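Gluconate kinase (Lactobacillus acidophilus, PDB 3LL3) probably phosphorylates a sugar or sugar acid such as xylulose or gluconate at the expense of ATP, as a member of the FGGY family of carbohydrate kinases. Local coordinates at residues Q118-K123 and P133-L138; M175-G180 and C282-K287; I181-L184 and W189-E192; G240-I245 and T431-F436. All blocks are in the same frame, centred on the assembly; numbering follows the deposited sequence.

Contact 1 (Q118-K123 and P133-L138)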
# COMPACT_ATOMS: atom_id res chain seq x y z
N GLN A 118 -0.51 -24.90 20.23
CA GLN A 118 0.66 -25.53 19.62
C GLN A 118 0.62 -27.04 19.84
O GLN A 118 1.01 -27.81 18.96
CB GLN A 118 1.96 -24.95 20.20
CG GLN A 118 2.20 -23.49 19.83
CD GLN A 118 1.48 -22.50 20.73
OE1 GLN A 118 0.61 -22.88 21.53
NE2 GLN A 118 1.83 -21.22 20.61
N GLN A 119 0.15 -27.46 21.00
CA GLN A 119 0.10 -28.87 21.36
C GLN A 119 -0.98 -29.58 20.56
O GLN A 119 -0.78 -30.69 20.08
CB GLN A 119 -0.15 -29.06 22.86
CG GLN A 119 -0.12 -30.54 23.27
CD GLN A 119 -0.55 -30.80 24.72
OE1 GLN A 119 -1.45 -30.15 25.25
NE2 GLN A 119 0.10 -31.77 25.36
N ILE A 120 -2.13 -28.93 20.44
CA ILE A 120 -3.20 -29.47 19.61
C ILE A 120 -2.71 -29.68 18.17
O ILE A 120 -2.96 -30.72 17.54
CB ILE A 120 -4.46 -28.57 19.68
CG1 ILE A 120 -5.18 -28.76 21.01
CG2 ILE A 120 -5.43 -28.88 18.53
CD1 ILE A 120 -6.20 -27.70 21.31
N TYR A 121 -1.98 -28.69 17.65
CA TYR A 121 -1.38 -28.80 16.32
C TYR A 121 -0.42 -29.99 16.20
O TYR A 121 -0.49 -30.77 15.26
CB TYR A 121 -0.68 -27.51 15.91
CG TYR A 121 -0.10 -27.63 14.53
CD1 TYR A 121 -0.92 -27.63 13.41
CD2 TYR A 121 1.27 -27.79 14.34
CE1 TYR A 121 -0.39 -27.78 12.13
CE2 TYR A 121 1.81 -27.93 13.07
CZ TYR A 121 0.98 -27.93 11.97
OH TYR A 121 1.51 -28.07 10.72
N ARG A 122 0.52 -30.08 17.14
CA ARG A 122 1.45 -31.20 17.16
C ARG A 122 0.70 -32.54 17.23
O ARG A 122 1.14 -33.49 16.61
CB ARG A 122 2.44 -31.07 18.32
CG ARG A 122 3.81 -30.54 17.95
CD ARG A 122 4.70 -30.39 19.19
NE ARG A 122 4.70 -29.01 19.66
CZ ARG A 122 4.18 -28.61 20.81
NH1 ARG A 122 4.23 -27.33 21.14
NH2 ARG A 122 3.63 -29.47 21.65
N LYS A 123 -0.42 -32.60 17.95
CA LYS A 123 -1.18 -33.85 18.09
C LYS A 123 -2.05 -34.21 16.89
O LYS A 123 -2.21 -35.39 16.57
CB LYS A 123 -2.09 -33.82 19.32
CG LYS A 123 -1.41 -34.15 20.64
CD LYS A 123 -2.33 -33.77 21.80
CE LYS A 123 -1.67 -34.06 23.13
NZ LYS A 123 -1.51 -35.53 23.32
N PRO A 133 -13.70 -27.62 15.57
CA PRO A 133 -14.58 -28.19 16.60
C PRO A 133 -13.95 -28.21 18.00
O PRO A 133 -14.62 -27.84 18.96
CB PRO A 133 -14.83 -29.60 16.07
CG PRO A 133 -14.90 -29.40 14.60
CD PRO A 133 -13.85 -28.34 14.29
N ILE A 134 -12.70 -28.61 18.14
CA ILE A 134 -12.14 -28.65 19.49
C ILE A 134 -12.20 -27.28 20.21
O ILE A 134 -12.52 -27.22 21.40
CB ILE A 134 -10.71 -29.21 19.51
CG1 ILE A 134 -10.19 -29.26 20.96
CG2 ILE A 134 -9.80 -28.41 18.62
CD1 ILE A 134 -8.85 -29.94 21.08
N TYR A 135 -11.93 -26.19 19.49
CA TYR A 135 -11.96 -24.85 20.09
C TYR A 135 -13.39 -24.39 20.34
O TYR A 135 -13.68 -23.70 21.32
CB TYR A 135 -11.22 -23.84 19.21
CG TYR A 135 -9.75 -24.12 19.13
CD1 TYR A 135 -8.96 -24.05 20.26
CD2 TYR A 135 -9.15 -24.47 17.92
CE1 TYR A 135 -7.60 -24.30 20.22
CE2 TYR A 135 -7.79 -24.73 17.86
CZ TYR A 135 -7.02 -24.64 19.02
OH TYR A 135 -5.68 -24.90 19.01
N LYS A 136 -14.29 -24.78 19.45
CA LYS A 136 -15.70 -24.47 19.62
C LYS A 136 -16.29 -25.20 20.83
O LYS A 136 -17.13 -24.64 21.53
CB LYS A 136 -16.49 -24.82 18.36
CG LYS A 136 -16.10 -23.96 17.15
CD LYS A 136 -16.82 -24.41 15.89
CE LYS A 136 -16.38 -23.61 14.66
NZ LYS A 136 -16.71 -24.38 13.43
N LEU A 137 -15.85 -26.44 21.05
CA LEU A 137 -16.33 -27.25 22.17
C LEU A 137 -15.83 -26.67 23.50
O LEU A 137 -16.58 -26.60 24.47
CB LEU A 137 -15.86 -28.70 22.04
CG LEU A 137 -16.54 -29.53 20.96
CD1 LEU A 137 -15.77 -30.82 20.71
CD2 LEU A 137 -17.99 -29.81 21.37
N LEU A 138 -14.56 -26.27 23.52
CA LEU A 138 -13.98 -25.60 24.67
C LEU A 138 -14.73 -24.31 24.99
O LEU A 138 -15.00 -24.02 26.17
CB LEU A 138 -12.51 -25.29 24.40
CG LEU A 138 -11.58 -26.50 24.41
CD1 LEU A 138 -10.19 -26.07 24.01
CD2 LEU A 138 -11.56 -27.12 25.81
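Ile120 and Ile134 carry the apolar part of this contact, reaching toward each other tip to tip from two successive helices. Their CD1 methyls meet at 3.5 Å, closer than carbon atoms usually pack, and CG1 of Ile120 lies 3.9 Å from the same CD1 of Ile134. In Ile134, CG1 runs anti to the backbone N (chi1 -178°) and the chain stays extended through chi2, which carries CD1 out to the neighbouring helix. Side chains alone span the gap between the helices, whose nearest CA atoms, those of Ile120 and Ile134, are 9.0 Å apart.

The aromatic part is the approach of Tyr135 to Ile120. CD1 of Ile120 lies 3.8 Å from CE1 of the Tyr135 ring, meeting it obliquely, and 3.7 Å from its OH; CB of Ile120 is 3.9 Å from that OH. The hydroxyl oxygen therefore lies along the flank of the isoleucine, while the ring carbons CE1 and CZ meet only its tip, CD1.

Helices 116-124 and 133-143 are consecutive in the N-terminal family region of this FGGY kinase, joined by a short loop. Helix 191-197 adds Leu193 against Ile120 and Leu197 against Ile134, while helix 105-114 packs Ile107, Val108 and Ala111 on Tyr135.

Polar bonds elsewhere on the two helices tie them to the fold: Tyr121 OH bonds to Tyr280 O and Asp275 N, and Lys136 NZ to several backbone carbonyls, among them His81 O.

Contact 2 (M175-G180 and C282-K287)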
# COMPACT_ATOMS: atom_id res chain seq x y z
N MSE A 175 -12.88 -36.54 7.75
CA MSE A 175 -13.75 -35.59 8.43
C MSE A 175 -13.37 -35.48 9.92
O MSE A 175 -13.42 -34.41 10.50
CB MSE A 175 -15.22 -35.98 8.25
CG MSE A 175 -16.18 -34.93 8.73
SE MSE A 175 -16.13 -33.24 7.75
CE MSE A 175 -16.66 -33.91 5.98
N ALA A 176 -13.00 -36.61 10.53
CA ALA A 176 -12.48 -36.60 11.89
C ALA A 176 -11.20 -35.74 11.91
O ALA A 176 -10.90 -35.07 12.90
CB ALA A 176 -12.18 -38.02 12.35
N ALA A 177 -10.48 -35.75 10.78
CA ALA A 177 -9.26 -34.98 10.63
C ALA A 177 -9.50 -33.47 10.74
O ALA A 177 -8.57 -32.73 11.05
CB ALA A 177 -8.53 -35.34 9.31
N GLY A 178 -10.73 -33.02 10.50
CA GLY A 178 -11.06 -31.60 10.62
C GLY A 178 -11.59 -31.16 11.99
O GLY A 178 -11.99 -29.99 12.15
N THR A 179 -11.61 -32.06 12.98
CA THR A 179 -12.13 -31.71 14.32
C THR A 179 -11.08 -31.05 15.22
O THR A 179 -11.42 -30.23 16.06
CB THR A 179 -12.69 -32.93 15.10
OG1 THR A 179 -11.65 -33.88 15.32
CG2 THR A 179 -13.84 -33.59 14.36
N GLY A 180 -9.81 -31.43 15.04
CA GLY A 180 -8.75 -30.99 15.92
C GLY A 180 -8.66 -31.91 17.14
O GLY A 180 -8.04 -31.58 18.13
N CYS A 282 -2.41 -30.64 8.59
CA CYS A 282 -2.17 -32.02 8.18
C CYS A 282 -3.37 -32.86 8.61
O CYS A 282 -3.58 -33.09 9.81
CB CYS A 282 -0.87 -32.55 8.76
SG CYS A 282 -0.56 -34.33 8.51
N TYR A 283 -4.19 -33.27 7.63
CA TYR A 283 -5.44 -34.00 7.87
C TYR A 283 -5.31 -35.41 7.31
O TYR A 283 -5.30 -35.60 6.07
CB TYR A 283 -6.65 -33.34 7.19
CG TYR A 283 -6.95 -31.90 7.59
CD1 TYR A 283 -6.59 -31.42 8.85
CD2 TYR A 283 -7.63 -31.05 6.73
CE1 TYR A 283 -6.89 -30.12 9.23
CE2 TYR A 283 -7.92 -29.74 7.09
CZ TYR A 283 -7.55 -29.28 8.35
OH TYR A 283 -7.84 -27.99 8.73
N PRO A 284 -5.21 -36.41 8.20
CA PRO A 284 -5.12 -37.81 7.74
C PRO A 284 -6.29 -38.23 6.84
O PRO A 284 -7.42 -37.75 7.04
CB PRO A 284 -5.15 -38.62 9.05
CG PRO A 284 -4.67 -37.69 10.10
CD PRO A 284 -5.08 -36.29 9.66
N ALA A 285 -6.03 -39.11 5.88
CA ALA A 285 -7.08 -39.74 5.08
C ALA A 285 -7.14 -41.24 5.41
O ALA A 285 -8.21 -41.87 5.42
CB ALA A 285 -6.81 -39.51 3.58
N ASP A 286 -5.97 -41.81 5.68
CA ASP A 286 -5.85 -43.17 6.19
C ASP A 286 -4.41 -43.32 6.62
O ASP A 286 -3.67 -42.33 6.71
CB ASP A 286 -6.23 -44.21 5.15
CG ASP A 286 -5.45 -44.05 3.85
OD1 ASP A 286 -4.21 -44.19 3.87
OD2 ASP A 286 -6.09 -43.77 2.82
N LYS A 287 -3.99 -44.55 6.91
CA LYS A 287 -2.68 -44.72 7.53
C LYS A 287 -1.51 -44.28 6.65
O LYS A 287 -0.44 -43.94 7.16
CB LYS A 287 -2.47 -46.16 8.00
CG LYS A 287 -3.04 -46.43 9.39
CD LYS A 287 -2.40 -45.51 10.44
CE LYS A 287 -0.93 -45.81 10.64
NZ LYS A 287 -0.47 -45.26 11.95
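Ala177 presses its methyl group against Tyr283 and Pro284, joining the N-terminal and C-terminal family regions of the FGGY kinase beside the sugar pocket. The turn that follows helix 173-176 here meets strand 281-284, an outermost strand of the C-terminal mixed sheet.

The tight part is centred on one small side chain. CB of Ala177 lies 3.5 Å from CB of Tyr283 and 3.6 Å from CD of Pro284, and the carbonyl O of Pro284 comes equally near, 3.5 Å from that methyl. With so little side chain between them, the backbones close to 4.8 Å between the CA atoms of Ala177 and Tyr283. The tyrosine ring folds back along the turn, its CG anti to the carbonyl carbon (chi1 -59°), and CD1 of Tyr283 approaches Ala177 O obliquely at 3.2 Å. Tyr283 belongs to the pocket that holds D-xylulose, touches the bound sugar and stacks on Phe281, another pocket residue. Ala177 thus packs against the base of a substrate-contacting side chain.

Farther along, the contact loosens. The chain turns a corner at Ala285 and diverges, carrying Asp286 to a partly exposed position and Lys287 out to solvent. The partly exposed Thr179 likewise points away from the strand and is held within its own turn: Ala176 O accepts from both Thr179 N and Thr179 OG1, the hydroxyl lying in the carbonyl plane at 2.8 Å from that oxygen.

Contact 3 (I181-L184 and W189-E192)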
# COMPACT_ATOMS: atom_id res chain seq x y z
N ILE A 181 -9.30 -33.08 17.04
CA ILE A 181 -9.33 -34.03 18.15
C ILE A 181 -8.72 -35.36 17.72
O ILE A 181 -8.41 -36.21 18.55
CB ILE A 181 -10.77 -34.27 18.65
CG1 ILE A 181 -11.49 -32.94 18.85
CG2 ILE A 181 -10.79 -35.08 19.96
CD1 ILE A 181 -12.98 -33.10 19.14
N LEU A 182 -8.53 -35.54 16.41
CA LEU A 182 -8.01 -36.80 15.88
C LEU A 182 -6.49 -36.85 15.99
O LEU A 182 -5.80 -36.01 15.41
CB LEU A 182 -8.42 -36.98 14.43
CG LEU A 182 -8.05 -38.32 13.78
CD1 LEU A 182 -8.97 -39.42 14.28
CD2 LEU A 182 -8.05 -38.26 12.23
N ASN A 183 -5.97 -37.84 16.71
CA ASN A 183 -4.53 -38.01 16.85
C ASN A 183 -3.88 -38.44 15.53
O ASN A 183 -4.35 -39.37 14.88
CB ASN A 183 -4.20 -39.01 17.97
CG ASN A 183 -2.71 -39.07 18.29
OD1 ASN A 183 -2.24 -38.43 19.23
ND2 ASN A 183 -1.95 -39.84 17.52
N LEU A 184 -2.81 -37.77 15.15
CA LEU A 184 -2.16 -38.04 13.87
C LEU A 184 -1.53 -39.43 13.80
O LEU A 184 -1.52 -40.05 12.75
CB LEU A 184 -1.08 -36.99 13.57
CG LEU A 184 -1.57 -35.61 13.13
CD1 LEU A 184 -0.41 -34.66 13.11
CD2 LEU A 184 -2.22 -35.65 11.76
N TRP A 189 -9.38 -40.82 18.34
CA TRP A 189 -9.44 -39.62 19.18
C TRP A 189 -8.27 -39.58 20.15
O TRP A 189 -7.87 -40.61 20.68
CB TRP A 189 -10.76 -39.57 19.97
CG TRP A 189 -11.97 -39.76 19.10
CD1 TRP A 189 -12.94 -40.72 19.23
CD2 TRP A 189 -12.33 -38.97 17.96
NE1 TRP A 189 -13.88 -40.57 18.24
CE2 TRP A 189 -13.54 -39.51 17.45
CE3 TRP A 189 -11.78 -37.86 17.34
CZ2 TRP A 189 -14.18 -38.97 16.34
CZ3 TRP A 189 -12.41 -37.33 16.22
CH2 TRP A 189 -13.60 -37.87 15.74
N ASP A 190 -7.70 -38.39 20.35
CA ASP A 190 -6.60 -38.20 21.29
C ASP A 190 -7.15 -38.20 22.73
O ASP A 190 -7.95 -37.33 23.09
CB ASP A 190 -5.89 -36.87 20.99
CG ASP A 190 -4.62 -36.69 21.78
OD1 ASP A 190 -3.54 -36.99 21.24
OD2 ASP A 190 -4.69 -36.28 22.97
N GLN A 191 -6.77 -39.20 23.53
CA GLN A 191 -7.34 -39.34 24.88
C GLN A 191 -7.11 -38.13 25.78
O GLN A 191 -8.01 -37.70 26.52
CB GLN A 191 -6.83 -40.58 25.60
CG GLN A 191 -7.58 -40.84 26.93
CD GLN A 191 -9.05 -41.18 26.69
OE1 GLN A 191 -9.95 -40.50 27.18
NE2 GLN A 191 -9.29 -42.22 25.91
N GLU A 192 -5.89 -37.61 25.75
CA GLU A 192 -5.54 -36.40 26.47
C GLU A 192 -6.46 -35.22 26.11
O GLU A 192 -6.94 -34.50 26.98
CB GLU A 192 -4.07 -36.05 26.20
CG GLU A 192 -3.51 -34.95 27.04
CD GLU A 192 -2.00 -34.77 26.85
OE1 GLU A 192 -1.37 -35.60 26.14
OE2 GLU A 192 -1.46 -33.80 27.42
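Trp189 brings the benzene side of its indole to Ile181 and Leu182, beside a single backbone bridge that pairs Leu182 with Trp189. The bridge has one hydrogen bond, Asp190 N to Ile181 O, 2.9 Å long and nearly straight at 167°.

From CB, which leaves the backbone pointing away from the other segment, the indole turns back. CG lies anti to the carbonyl carbon (chi1 -51°), and the six-membered ring swings toward 181-184. CE3 makes the main contact, 3.9 Å from CG2 of Ile181 and also 3.9 Å from Ile181 O, which sits at the ring edge near its plane. Next along the rim, CZ3 comes 4.4 Å from CB of Leu182. Thr179, Leu194, Leu204 and Ile207 add to the surroundings of the indole.

Beyond the bridge, the side chains of Asn183 and Asp190 meet with their flat ends nearly coplanar, 19° apart. Asp190 stands at the N-cap of helix 191-197, where OD2 accepts from Leu193 N while OD1 forms a salt bridge with Lys123. The short loop thus combines an apolar flank with a carboxylate whose negative charge is probably stabilised by both the helix start and the lysine.

Contact 4 (G240-I245 and T431-F436)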
# COMPACT_ATOMS: atom_id res chain seq x y z
N GLY A 240 -12.09 -30.93 1.10
CA GLY A 240 -10.66 -30.75 0.92
C GLY A 240 -9.95 -31.96 0.34
O GLY A 240 -9.17 -31.84 -0.62
N TYR A 241 -10.21 -33.13 0.91
CA TYR A 241 -9.61 -34.36 0.43
C TYR A 241 -10.14 -34.74 -0.94
O TYR A 241 -9.37 -35.05 -1.84
CB TYR A 241 -9.92 -35.50 1.40
CG TYR A 241 -9.45 -36.84 0.89
CD1 TYR A 241 -8.10 -37.17 0.86
CD2 TYR A 241 -10.36 -37.77 0.42
CE1 TYR A 241 -7.68 -38.41 0.39
CE2 TYR A 241 -9.95 -39.00 -0.06
CZ TYR A 241 -8.61 -39.31 -0.07
OH TYR A 241 -8.23 -40.54 -0.55
N LEU A 242 -11.47 -34.75 -1.08
CA LEU A 242 -12.10 -35.14 -2.32
C LEU A 242 -11.73 -34.20 -3.49
O LEU A 242 -11.51 -34.66 -4.60
CB LEU A 242 -13.61 -35.25 -2.15
CG LEU A 242 -14.01 -36.43 -1.26
CD1 LEU A 242 -15.53 -36.55 -1.12
CD2 LEU A 242 -13.43 -37.72 -1.80
N SER A 243 -11.69 -32.89 -3.22
CA SER A 243 -11.30 -31.92 -4.23
C SER A 243 -9.87 -32.17 -4.71
O SER A 243 -9.54 -31.85 -5.83
CB SER A 243 -11.40 -30.50 -3.68
OG SER A 243 -12.75 -30.11 -3.61
N THR A 244 -9.02 -32.72 -3.83
CA THR A 244 -7.63 -33.02 -4.18
C THR A 244 -7.51 -34.29 -5.05
O THR A 244 -6.93 -34.24 -6.16
CB THR A 244 -6.76 -33.16 -2.91
OG1 THR A 244 -6.93 -32.00 -2.09
CG2 THR A 244 -5.28 -33.31 -3.29
N ILE A 245 -8.04 -35.41 -4.57
CA ILE A 245 -8.03 -36.59 -5.42
C ILE A 245 -8.93 -36.41 -6.65
O ILE A 245 -8.69 -37.01 -7.68
CB ILE A 245 -8.38 -37.91 -4.68
CG1 ILE A 245 -9.87 -37.95 -4.31
CG2 ILE A 245 -7.50 -38.09 -3.45
CD1 ILE A 245 -10.33 -39.35 -3.83
N THR A 431 -17.70 -33.79 -6.04
CA THR A 431 -18.69 -34.81 -6.36
C THR A 431 -18.12 -35.91 -7.24
O THR A 431 -18.51 -37.07 -7.12
CB THR A 431 -19.97 -34.24 -6.98
OG1 THR A 431 -19.64 -33.46 -8.12
CG2 THR A 431 -20.72 -33.36 -6.00
N LEU A 432 -17.19 -35.56 -8.14
CA LEU A 432 -16.54 -36.55 -8.98
C LEU A 432 -15.83 -37.59 -8.11
O LEU A 432 -15.97 -38.79 -8.33
CB LEU A 432 -15.52 -35.87 -9.90
CG LEU A 432 -14.75 -36.75 -10.89
CD1 LEU A 432 -14.25 -35.93 -12.08
CD2 LEU A 432 -13.60 -37.46 -10.22
N ALA A 433 -15.04 -37.12 -7.15
CA ALA A 433 -14.30 -38.04 -6.29
C ALA A 433 -15.24 -38.78 -5.33
O ALA A 433 -14.97 -39.91 -4.97
CB ALA A 433 -13.17 -37.33 -5.55
N ALA A 434 -16.34 -38.14 -4.93
CA ALA A 434 -17.36 -38.83 -4.15
C ALA A 434 -17.93 -39.97 -4.96
O ALA A 434 -18.09 -41.08 -4.45
CB ALA A 434 -18.47 -37.89 -3.70
N MSE A 435 -18.19 -39.69 -6.25
CA MSE A 435 -18.69 -40.70 -7.16
C MSE A 435 -17.68 -41.83 -7.26
O MSE A 435 -18.05 -43.02 -7.26
CB MSE A 435 -19.01 -40.07 -8.52
CG MSE A 435 -19.39 -41.02 -9.66
SE MSE A 435 -17.84 -41.82 -10.57
CE MSE A 435 -17.24 -40.29 -11.68
N PHE A 436 -16.40 -41.48 -7.30
CA PHE A 436 -15.34 -42.48 -7.39
C PHE A 436 -15.26 -43.39 -6.13
O PHE A 436 -15.05 -44.60 -6.24
CB PHE A 436 -13.97 -41.84 -7.69
CG PHE A 436 -12.86 -42.85 -7.80
CD1 PHE A 436 -12.65 -43.54 -8.98
CD2 PHE A 436 -12.02 -43.10 -6.73
CE1 PHE A 436 -11.64 -44.46 -9.09
CE2 PHE A 436 -11.01 -44.02 -6.83
CZ PHE A 436 -10.82 -44.71 -8.02
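Two helices from the two halves of an actin-like ATPase fold meet here: helix 239-245, which follows strand 232-238 of the N-terminal sheet, and helix 429-441 of the C-terminal family region. Their local axes cross almost at right angles, 88°, with a closest approach of 7.9 Å. A small residue at the crossing, Ala433, is consistent with such proximity; Ala433 CA lies 5.4 Å from Leu242 CA.

The methyl of Ala433 fits among one backbone oxygen and two branched side chains. Its CB lies 3.3 Å from Leu242 O, 3.6 Å from CG1 of Ile245 and 3.8 Å from CD2 of Leu242. The two branches of Leu242 divide their work: CD2 touches Ala433, while CD1 reaches across to CB of Ala434 at 4.1 Å. Ile245 approaches from one turn farther along its helix. Its CG1 stands between the backbone N and the carbonyl carbon (chi1 71°), an arrangement that turns this branch onto the Ala433 methyl, with CD1 following alongside.

Within helix 239-245, Thr244 OG1 donates to Gly240 O. Other bonds hold the helices to their surroundings: Tyr241 N is bonded to Ser238 OG, and Ala434 O accepts from Ser75 OG. Thr431 OG1 is linked to Tyr21 OH, tying the second helix to strand 15-22. Close, nearly perpendicular packing through alanine thus joins helices of the two lobes, an interface consistent with the two-domain architecture of FGGY kinases and the wider actin-like ATPase superfamily.

How the contacts relate
From the N terminus, contact 1 closes first, bringing helix 133-143 against helix 116-124. The chain next reaches 175-180, which opens contact 2; before that long loop closes at 282-287, contact 3 closes a short loop nested within it. Contact 4 opens at 240-245, also inside the long loop, but closes only at 431-436, so contacts 2 and 4 cross. Contacts 1 to 3 adjoin one another: Ile134 N probably bonds to Thr179 O, Lys123 pairs with Glu192, and Leu184 packs on Pro284. Ala285 touching Tyr241 joins contacts 2 and 4, both of which tie the N-terminal region to the C-terminal one.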